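Discoidin-2 (Dictyostelium discoideum, PDB 2VM9) is a trimeric galactose-binding lectin that may be needed for spore formation and may take part in building the spore coat. Local coordinates at residues P199-G204 against G221-I226. Sequence-based numbering, arbitrary orientation.
Sequences PIVSIG and GKSENI
Val201 and Ser223 face each other between two strands, each outermost in its sheet within the chain, that run nearly antiparallel with axes 7.3 Å apart, too far for backbone pairing. A single hydrogen bond joins them: Ser223 OG donates to Val201 O at 2.9 Å. The hydroxyl sits between the backbone N and the carbonyl carbon of its own residue (chi1 60°), which turns it to the opposing strand. It meets the carbonyl at a C=O...donor angle of 139°, tilted 26° from the carbonyl plane. This one side-chain-to-backbone bond links the two sheets at this point.

The rest is van der Waals packing, of methyls on side chains and on backbone. Val201 points CG1, anti to its backbone N, at Ser223 CB, 3.8 Å away, while CG2 lies against both CG2 and CD1 of Ile226. Ile226, just past the strand end, spreads its branches along the other segment: CG2 meets CD (3.8 Å) and CG of the Pro199 ring and also rests on Pro199 O. Its CD1 comes up to Val201 N at 3.9 Å. At the other end Ile203, extended along chi2, lays its CD1 on the backbone of Gly221, 3.5 Å from Gly221 O.

Phe231 touches Val201, Ser223 and Ile226 from strand 230-237, and Tyr250 packs on Val201 and Ile203. Ile203 N is hydrogen-bonded to Asp249 of a neighbouring subunit, which also forms backbone bonds with Gly221. Strands 200-211 and 216-224 belong to different three-stranded sheets, and their inward side chains pack between them, as in the six-stranded antiparallel beta-sandwich of the H-type lectin domain.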
loop_
_atom_site.group_PDB
_atom_site.type_symbol
_atom_site.label_atom_id
_atom_site.label_comp_id
_atom_site.label_asym_id
_atom_site.label_seq_id
_atom_site.Cartn_x
_atom_site.Cartn_y
_atom_site.Cartn_z
ATOM N N PRO A 199 -0.172 4.365 18.847
ATOM C CA PRO A 199 1.029 3.745 18.288
ATOM C C PRO A 199 1.947 3.139 19.358
ATOM O O PRO A 199 1.693 3.291 20.553
ATOM C CB PRO A 199 1.738 4.923 17.638
ATOM C CG PRO A 199 1.394 6.092 18.578
ATOM C CD PRO A 199 -0.024 5.825 19.017
ATOM N N ILE A 200 2.993 2.458 18.917
ATOM C CA ILE A 200 4.091 2.111 19.818
ATOM C C ILE A 200 5.108 3.241 19.639
ATOM O O ILE A 200 5.042 3.995 18.648
ATOM C CB ILE A 200 4.677 0.722 19.516
ATOM C CG1 ILE A 200 5.297 0.674 18.115
ATOM C CG2 ILE A 200 3.590 -0.359 19.686
ATOM C CD1 ILE A 200 6.701 1.373 17.969
ATOM N N VAL A 201 5.990 3.436 20.612
ATOM C CA VAL A 201 6.971 4.512 20.454
ATOM C C VAL A 201 8.330 3.953 20.849
ATOM O O VAL A 201 8.572 3.622 22.021
ATOM C CB VAL A 201 6.638 5.773 21.303
ATOM C CG1 VAL A 201 7.773 6.798 21.222
ATOM C CG2 VAL A 201 5.318 6.444 20.848
ATOM N N SER A 202 9.208 3.882 19.855
ATOM C CA SER A 202 10.565 3.382 20.040
ATOM C C SER A 202 11.520 4.550 20.161
ATOM O O SER A 202 11.335 5.582 19.515
ATOM C CB SER A 202 10.975 2.506 18.857
ATOM O OG SER A 202 10.233 1.310 18.885
ATOM N N ILE A 203 12.546 4.405 20.996
ATOM C CA ILE A 203 13.441 5.542 21.255
ATOM C C ILE A 203 14.915 5.121 21.234
ATOM O O ILE A 203 15.233 3.952 21.437
ATOM C CB ILE A 203 13.093 6.267 22.623
ATOM C CG1 ILE A 203 13.345 5.365 23.847
ATOM C CG2 ILE A 203 11.635 6.788 22.615
ATOM C CD1 ILE A 203 13.097 6.035 25.244
ATOM N N GLY A 204 15.793 6.081 20.980
ATOM C CA GLY A 204 17.222 5.806 20.958
ATOM C C GLY A 204 17.972 7.055 21.342
ATOM O O GLY A 204 17.668 8.146 20.854
ATOM N N GLY A 221 15.785 6.309 29.442
ATOM C CA GLY A 221 14.591 6.970 28.916
ATOM C C GLY A 221 13.543 5.891 28.720
ATOM O O GLY A 221 13.878 4.732 28.381
ATOM N N LYS A 222 12.279 6.269 28.942
ATOM C CA LYS A 222 11.135 5.400 28.683
ATOM C C LYS A 222 10.064 6.251 27.997
ATOM O O LYS A 222 9.821 7.401 28.398
ATOM C CB LYS A 222 10.533 4.873 29.990
ATOM C CG LYS A 222 11.334 3.813 30.690
ATOM C CD LYS A 222 10.612 3.342 31.961
ATOM C CE LYS A 222 11.534 2.397 32.739
ATOM N NZ LYS A 222 10.896 1.947 34.015
ATOM N N SER A 223 9.432 5.678 26.979
ATOM C CA SER A 223 8.213 6.270 26.428
ATOM C C SER A 223 7.024 5.670 27.192
ATOM O O SER A 223 6.936 4.447 27.362
ATOM C CB SER A 223 8.112 5.999 24.932
ATOM O OG SER A 223 8.088 4.607 24.691
ATOM N N GLU A 224 6.131 6.536 27.673
ATOM C CA GLU A 224 5.020 6.084 28.522
ATOM C C GLU A 224 3.795 6.907 28.165
ATOM O O GLU A 224 3.916 7.928 27.481
ATOM C CB GLU A 224 5.312 6.354 30.010
ATOM C CG GLU A 224 6.629 5.909 30.508
ATOM C CD GLU A 224 6.713 6.042 32.020
ATOM O OE1 GLU A 224 6.654 7.172 32.542
ATOM O OE2 GLU A 224 6.802 4.985 32.667
ATOM N N ASN A 225 2.636 6.496 28.694
ATOM C CA ASN A 225 1.399 7.262 28.510
ATOM C C ASN A 225 1.172 7.626 27.042
ATOM O O ASN A 225 0.846 8.764 26.708
ATOM C CB ASN A 225 1.419 8.516 29.387
ATOM C CG ASN A 225 1.610 8.183 30.858
ATOM O OD1 ASN A 225 1.053 7.201 31.356
ATOM N ND2 ASN A 225 2.412 8.977 31.550
ATOM N N ILE A 226 1.369 6.636 26.169
ATOM C CA ILE A 226 1.241 6.842 24.731
ATOM C C ILE A 226 -0.249 6.933 24.412
ATOM O O ILE A 226 -1.028 6.110 24.856
ATOM C CB ILE A 226 1.878 5.703 23.924
ATOM C CG1 ILE A 226 3.365 5.539 24.298
ATOM C CG2 ILE A 226 1.716 5.965 22.421
ATOM C CD1 ILE A 226 3.987 4.164 23.924
#